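Local structure of member of s1p family of ribosomal proteins (Pyrococcus furiosus, 5YH1) at residues P131-T142 with V156-P166. The protein binds manganese and probably acts as an exonuclease on nucleic acids, this chain being the DHH-domain part of a longer protein. Numbering follows the deposited sequence.
With MN (manganese (II) ion), chain F.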
ATOM      1  N   PRO A 131     -19.994 -14.447   7.876  1.00 29.10           N
ATOM      2  CA  PRO A 131     -19.125 -15.152   8.820  1.00 27.97           C
ATOM      3  C   PRO A 131     -19.407 -14.850  10.279  1.00 26.34           C
ATOM      4  O   PRO A 131     -20.079 -13.877  10.596  1.00 24.84           O
ATOM      5  CB  PRO A 131     -17.728 -14.640   8.457  1.00 28.65           C
ATOM      6  CG  PRO A 131     -17.975 -13.300   7.857  1.00 29.25           C
ATOM      7  CD  PRO A 131     -19.256 -13.441   7.099  1.00 29.19           C
ATOM      8  N   LEU A 132     -18.905 -15.725  11.141  1.00 25.69           N
ATOM      9  CA  LEU A 132     -18.692 -15.405  12.536  1.00 25.19           C
ATOM     10  C   LEU A 132     -17.370 -14.647  12.584  1.00 24.89           C
ATOM     11  O   LEU A 132     -16.371 -15.090  12.006  1.00 24.66           O
ATOM     12  CB  LEU A 132     -18.587 -16.687  13.373  1.00 25.20           C
ATOM     13  CG  LEU A 132     -18.251 -16.545  14.861  1.00 25.02           C
ATOM     14  CD1 LEU A 132     -19.423 -15.922  15.594  1.00 25.38           C
ATOM     15  CD2 LEU A 132     -17.896 -17.897  15.468  1.00 25.74           C
ATOM     16  N   VAL A 133     -17.378 -13.509  13.265  1.00 25.06           N
ATOM     17  CA  VAL A 133     -16.186 -12.699  13.453  1.00 24.59           C
ATOM     18  C   VAL A 133     -15.641 -12.896  14.873  1.00 25.11           C
ATOM     19  O   VAL A 133     -16.376 -12.721  15.864  1.00 24.63           O
ATOM     20  CB  VAL A 133     -16.494 -11.212  13.195  1.00 24.45           C
ATOM     21  CG1 VAL A 133     -15.285 -10.343  13.504  1.00 24.20           C
ATOM     22  CG2 VAL A 133     -16.932 -11.007  11.746  1.00 25.02           C
ATOM     23  N   VAL A 134     -14.365 -13.281  14.953  1.00 24.13           N
ATOM     24  CA  VAL A 134     -13.656 -13.474  16.223  1.00 23.54           C
ATOM     25  C   VAL A 134     -12.501 -12.491  16.269  1.00 24.10           C
ATOM     26  O   VAL A 134     -11.617 -12.541  15.404  1.00 24.15           O
ATOM     27  CB  VAL A 134     -13.095 -14.907  16.363  1.00 23.54           C
ATOM     28  CG1 VAL A 134     -12.432 -15.098  17.722  1.00 23.05           C
ATOM     29  CG2 VAL A 134     -14.191 -15.946  16.153  1.00 23.58           C
ATOM     30  N   ILE A 135     -12.521 -11.590  17.254  1.00 24.32           N
ATOM     31  CA  ILE A 135     -11.484 -10.577  17.419  1.00 25.45           C
ATOM     32  C   ILE A 135     -10.688 -10.919  18.667  1.00 24.89           C
ATOM     33  O   ILE A 135     -11.282 -11.190  19.719  1.00 23.11           O
ATOM     34  CB  ILE A 135     -12.045  -9.165  17.646  1.00 26.70           C
ATOM     35  CG1 ILE A 135     -13.280  -8.904  16.795  1.00 29.74           C
ATOM     36  CG2 ILE A 135     -10.951  -8.125  17.394  1.00 26.61           C
ATOM     37  CD1 ILE A 135     -12.994  -8.817  15.311  1.00 31.31           C
ATOM     38  N   VAL A 136      -9.361 -10.862  18.561  1.00 24.31           N
ATOM     39  CA  VAL A 136      -8.472 -11.403  19.594  1.00 24.46           C
ATOM     40  C   VAL A 136      -7.326 -10.440  19.866  1.00 25.19           C
ATOM     41  O   VAL A 136      -6.681  -9.944  18.931  1.00 24.71           O
ATOM     42  CB  VAL A 136      -7.900 -12.757  19.149  1.00 25.89           C
ATOM     43  CG1 VAL A 136      -6.973 -13.338  20.207  1.00 27.10           C
ATOM     44  CG2 VAL A 136      -9.030 -13.725  18.826  1.00 26.22           C
ATOM     45  N   ASP A 137      -7.077 -10.190  21.149  1.00 25.37           N
ATOM     46  CA  ASP A 137      -6.099  -9.195  21.618  1.00 26.33           C
ATOM     47  C   ASP A 137      -6.440  -7.751  21.214  1.00 26.60           C
ATOM     48  O   ASP A 137      -5.663  -6.819  21.432  1.00 27.25           O
ATOM     49  CB  ASP A 137      -4.673  -9.574  21.190  1.00 27.02           C
ATOM     50  CG  ASP A 137      -3.614  -8.859  22.012  1.00 27.96           C
ATOM     51  OD1 ASP A 137      -3.778  -8.775  23.257  1.00 28.75           O
ATOM     52  OD2 ASP A 137      -2.638  -8.358  21.418  1.00 27.48           O
ATOM     53  N   ASN A 138      -7.628  -7.588  20.652  1.00 27.27           N
ATOM     54  CA  ASN A 138      -8.212  -6.310  20.299  1.00 27.18           C
ATOM     55  C   ASN A 138      -9.696  -6.539  20.531  1.00 26.49           C
ATOM     56  O   ASN A 138     -10.105  -7.682  20.751  1.00 25.23           O
ATOM     57  CB  ASN A 138      -8.001  -5.996  18.807  1.00 27.28           C
ATOM     58  CG  ASN A 138      -6.736  -5.208  18.523  1.00 28.47           C
ATOM     59  OD1 ASN A 138      -5.984  -4.848  19.424  1.00 29.57           O
ATOM     60  ND2 ASN A 138      -6.490  -4.940  17.237  1.00 28.64           N
ATOM     61  N   GLY A 139     -10.495  -5.476  20.450  1.00 26.03           N
ATOM     62  CA  GLY A 139     -11.943  -5.630  20.350  1.00 26.83           C
ATOM     63  C   GLY A 139     -12.747  -5.357  21.607  1.00 26.58           C
ATOM     64  O   GLY A 139     -13.961  -5.163  21.537  1.00 27.51           O
ATOM     65  N   GLY A 140     -12.087  -5.342  22.756  1.00 26.73           N
ATOM     66  CA  GLY A 140     -12.783  -5.236  24.037  1.00 27.38           C
ATOM     67  C   GLY A 140     -12.969  -3.831  24.579  1.00 27.62           C
ATOM     68  O   GLY A 140     -13.224  -3.672  25.772  1.00 27.56           O
ATOM     69  N   THR A 141     -12.842  -2.814  23.727  1.00 28.21           N
ATOM     70  CA  THR A 141     -12.950  -1.423  24.169  1.00 28.52           C
ATOM     71  C   THR A 141     -13.948  -0.610  23.365  1.00 29.78           C
ATOM     72  O   THR A 141     -14.458  -1.040  22.321  1.00 28.73           O
ATOM     73  CB  THR A 141     -11.609  -0.674  24.082  1.00 29.37           C
ATOM     74  OG1 THR A 141     -11.343  -0.340  22.720  1.00 29.31           O
ATOM     75  CG2 THR A 141     -10.449  -1.500  24.679  1.00 30.00           C
ATOM     76  N   THR A 142     -14.195   0.594  23.863  1.00 30.30           N
ATOM     77  CA  THR A 142     -15.103   1.540  23.236  1.00 30.76           C
ATOM     78  C   THR A 142     -14.625   1.986  21.837  1.00 31.50           C
ATOM     79  O   THR A 142     -15.444   2.281  20.968  1.00 29.88           O
ATOM     80  CB  THR A 142     -15.336   2.725  24.196  1.00 31.02           C
ATOM     81  OG1 THR A 142     -16.088   2.246  25.325  1.00 31.86           O
ATOM     82  CG2 THR A 142     -16.096   3.875  23.528  1.00 31.13           C
ATOM     83  N   VAL A 156     -24.134  -9.705  11.772  1.00 27.30           N
ATOM     84  CA  VAL A 156     -22.965 -10.544  12.027  1.00 27.53           C
ATOM     85  C   VAL A 156     -22.802 -10.800  13.528  1.00 27.62           C
ATOM     86  O   VAL A 156     -22.978  -9.895  14.341  1.00 28.19           O
ATOM     87  CB  VAL A 156     -21.687  -9.898  11.437  1.00 27.85           C
ATOM     88  CG1 VAL A 156     -20.419 -10.489  12.033  1.00 27.79           C
ATOM     89  CG2 VAL A 156     -21.683 -10.047   9.916  1.00 28.40           C
ATOM     90  N   LYS A 157     -22.484 -12.040  13.884  1.00 28.28           N
ATOM     91  CA  LYS A 157     -22.187 -12.385  15.278  1.00 29.66           C
ATOM     92  C   LYS A 157     -20.701 -12.249  15.548  1.00 28.14           C
ATOM     93  O   LYS A 157     -19.875 -12.477  14.663  1.00 26.05           O
ATOM     94  CB  LYS A 157     -22.698 -13.780  15.609  1.00 32.69           C
ATOM     95  CG  LYS A 157     -24.214 -13.834  15.555  1.00 36.35           C
ATOM     96  CD  LYS A 157     -24.740 -15.189  15.962  1.00 41.84           C
ATOM     97  CE  LYS A 157     -26.259 -15.165  16.055  1.00 45.51           C
ATOM     98  NZ  LYS A 157     -26.774 -16.527  16.370  1.00 48.13           N
ATOM     99  N   ILE A 158     -20.383 -11.839  16.771  1.00 27.05           N
ATOM    100  CA  ILE A 158     -19.060 -11.360  17.106  1.00 27.02           C
ATOM    101  C   ILE A 158     -18.605 -11.968  18.433  1.00 26.95           C
ATOM    102  O   ILE A 158     -19.306 -11.862  19.445  1.00 27.37           O
ATOM    103  CB  ILE A 158     -19.041  -9.815  17.220  1.00 26.65           C
ATOM    104  CG1 ILE A 158     -19.522  -9.154  15.918  1.00 26.58           C
ATOM    105  CG2 ILE A 158     -17.644  -9.319  17.556  1.00 26.19           C
ATOM    106  CD1 ILE A 158     -19.843  -7.679  16.063  1.00 25.85           C
ATOM    107  N   VAL A 159     -17.442 -12.613  18.406  1.00 26.12           N
ATOM    108  CA  VAL A 159     -16.762 -13.108  19.606  1.00 25.53           C
ATOM    109  C   VAL A 159     -15.521 -12.249  19.862  1.00 24.78           C
ATOM    110  O   VAL A 159     -14.723 -12.011  18.949  1.00 23.20           O
ATOM    111  CB  VAL A 159     -16.342 -14.582  19.432  1.00 27.09           C
ATOM    112  CG1 VAL A 159     -15.482 -15.065  20.605  1.00 27.26           C
ATOM    113  CG2 VAL A 159     -17.578 -15.462  19.257  1.00 27.40           C
ATOM    114  N   VAL A 160     -15.371 -11.770  21.094  1.00 24.76           N
ATOM    115  CA  VAL A 160     -14.179 -11.040  21.500  1.00 24.26           C
ATOM    116  C   VAL A 160     -13.424 -11.780  22.604  1.00 25.02           C
ATOM    117  O   VAL A 160     -14.019 -12.156  23.626  1.00 24.41           O
ATOM    118  CB  VAL A 160     -14.515  -9.637  22.022  1.00 24.58           C
ATOM    119  CG1 VAL A 160     -13.224  -8.900  22.380  1.00 25.17           C
ATOM    120  CG2 VAL A 160     -15.333  -8.855  20.995  1.00 24.72           C
ATOM    121  N   ILE A 161     -12.122 -11.977  22.383  1.00 24.46           N
ATOM    122  CA  ILE A 161     -11.198 -12.545  23.371  1.00 24.53           C
ATOM    123  C   ILE A 161     -10.048 -11.542  23.551  1.00 24.99           C
ATOM    124  O   ILE A 161      -9.150 -11.451  22.715  1.00 24.71           O
ATOM    125  CB  ILE A 161     -10.635 -13.904  22.915  1.00 24.58           C
ATOM    126  CG1 ILE A 161     -11.769 -14.904  22.666  1.00 25.28           C
ATOM    127  CG2 ILE A 161      -9.672 -14.458  23.956  1.00 25.18           C
ATOM    128  CD1 ILE A 161     -11.351 -16.132  21.891  1.00 25.69           C
ATOM    129  N   ASP A 162     -10.091 -10.775  24.631  1.00 24.22           N
ATOM    130  CA  ASP A 162      -9.169  -9.674  24.832  1.00 24.93           C
ATOM    131  C   ASP A 162      -8.852  -9.528  26.327  1.00 25.02           C
ATOM    132  O   ASP A 162      -9.525 -10.121  27.173  1.00 25.49           O
ATOM    133  CB  ASP A 162      -9.801  -8.399  24.253  1.00 25.20           C
ATOM    134  CG  ASP A 162      -8.812  -7.268  24.065  1.00 25.54           C
ATOM    135  OD1 ASP A 162      -7.584  -7.490  24.230  1.00 24.35           O
ATOM    136  OD2 ASP A 162      -9.276  -6.137  23.752  1.00 25.71           O
ATOM    137  N   HIS A 163      -7.817  -8.758  26.651  1.00 25.88           N
ATOM    138  CA  HIS A 163      -7.427  -8.524  28.054  1.00 26.30           C
ATOM    139  C   HIS A 163      -7.081  -7.065  28.351  1.00 27.05           C
ATOM    140  O   HIS A 163      -6.459  -6.768  29.383  1.00 28.13           O
ATOM    141  CB  HIS A 163      -6.259  -9.443  28.448  1.00 26.48           C
ATOM    142  CG  HIS A 163      -5.000  -9.172  27.695  1.00 27.99           C
ATOM    143  ND1 HIS A 163      -3.819  -8.824  28.317  1.00 29.09           N
ATOM    144  CD2 HIS A 163      -4.739  -9.173  26.367  1.00 27.68           C
ATOM    145  CE1 HIS A 163      -2.883  -8.640  27.402  1.00 28.46           C
ATOM    146  NE2 HIS A 163      -3.418  -8.849  26.215  1.00 28.12           N
ATOM    147  N   HIS A 164      -7.506  -6.163  27.464  1.00 27.09           N
ATOM    148  CA  HIS A 164      -7.423  -4.727  27.704  1.00 27.85           C
ATOM    149  C   HIS A 164      -8.667  -4.270  28.441  1.00 28.79           C
ATOM    150  O   HIS A 164      -9.731  -4.892  28.333  1.00 29.04           O
ATOM    151  CB  HIS A 164      -7.259  -3.968  26.384  1.00 27.18           C
ATOM    152  CG  HIS A 164      -6.006  -4.333  25.655  1.00 27.52           C
ATOM    153  ND1 HIS A 164      -5.915  -5.446  24.845  1.00 27.14           N
ATOM    154  CD2 HIS A 164      -4.775  -3.768  25.663  1.00 26.73           C
ATOM    155  CE1 HIS A 164      -4.684  -5.537  24.370  1.00 27.13           C
ATOM    156  NE2 HIS A 164      -3.975  -4.533  24.852  1.00 27.26           N
ATOM    157  N   ASP A 165      -8.523  -3.178  29.183  1.00 30.56           N
ATOM    158  CA  ASP A 165      -9.602  -2.632  30.003  1.00 33.45           C
ATOM    159  C   ASP A 165     -10.709  -2.027  29.126  1.00 33.15           C
ATOM    160  O   ASP A 165     -10.454  -1.097  28.371  1.00 31.86           O
ATOM    161  CB  ASP A 165      -9.033  -1.567  30.956  1.00 34.82           C
ATOM    162  CG  ASP A 165     -10.085  -0.979  31.902  1.00 37.52           C
ATOM    163  OD1 ASP A 165     -11.214  -1.513  32.017  1.00 35.80           O
ATOM    164  OD2 ASP A 165      -9.767   0.042  32.535  1.00 42.28           O
ATOM    165  N   PRO A 166     -11.943  -2.554  29.226  1.00 35.36           N
ATOM    166  CA  PRO A 166     -13.040  -1.920  28.483  1.00 38.58           C
ATOM    167  C   PRO A 166     -13.331  -0.484  28.923  1.00 41.99           C
ATOM    168  O   PRO A 166     -13.929   0.268  28.165  1.00 44.12           O
ATOM    169  CB  PRO A 166     -14.239  -2.835  28.763  1.00 37.27           C
ATOM    170  CG  PRO A 166     -13.638  -4.151  29.149  1.00 36.55           C
ATOM    171  CD  PRO A 166     -12.367  -3.813  29.863  1.00 35.66           C
TER
HETATM  172 MN    MN F 805      -1.799  -8.762  24.456  1.00 42.69          MN
HETATM  173  O   HOH W   1     -22.341 -14.294  12.044  1.00 29.74           O
HETATM  174  O   HOH W   2      -0.547  -8.205  22.777  1.00 30.46           O
HETATM  175  O   HOH W   3     -16.545  -0.254  26.611  1.00 32.92           O
HETATM  176  O   HOH W   4     -12.907   1.747  26.355  1.00 42.70           O
HETATM  177  O   HOH W   5      -1.452  -6.614  24.921  1.00 34.42           O
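D137 and H163 meet at one manganese ion: D137 OD1 binds it at 2.3 Å and H163 NE2 at 2.4 Å. The carboxylate oxygen lies at the edge of the imidazole, with the two planes only 16° apart. H163 CG sits between its own backbone N and carbonyl carbon (chi1 65°), a rotation that swings NE2 to the metal, while the other ring nitrogen, ND1, is hydrogen-bonded to the backbone O of Y195. D67, D229 and two waters complete the site. Behind this first shell, D162 OD1 accepts a hydrogen bond from H164 ND1 at 2.7 Å, on its syn side and in the ring plane, and a second from H163 N, above the carboxylate. D162 OD2 turns its anti lone pair to G140 N, 3.1 Å away, tying the turn after D137 to the H163 loop. Both loops leave the C-terminal ends of neighbouring parallel strands, 132-136 and 158-161, joined by helix 145-152 in a beta-alpha-beta unit of the DHH domain; five backbone hydrogen bonds join the two segments, from V133 N to K157 O through D137 N to I161 O. On one face V134 and V159 lie side by side, pointing the same way, and I161 packs against L202 and V206 of helix 199-210. At the other end of the pairing, the side chains of V133 and V156 cross at about a right angle, V133 CG2 touching V156 CG1 at 3.5 Å. Beyond the metal end, P166 CA makes a CA-H...O contact with G140 O at 3.2 Å, with CB and CG of the ring alongside the same oxygen.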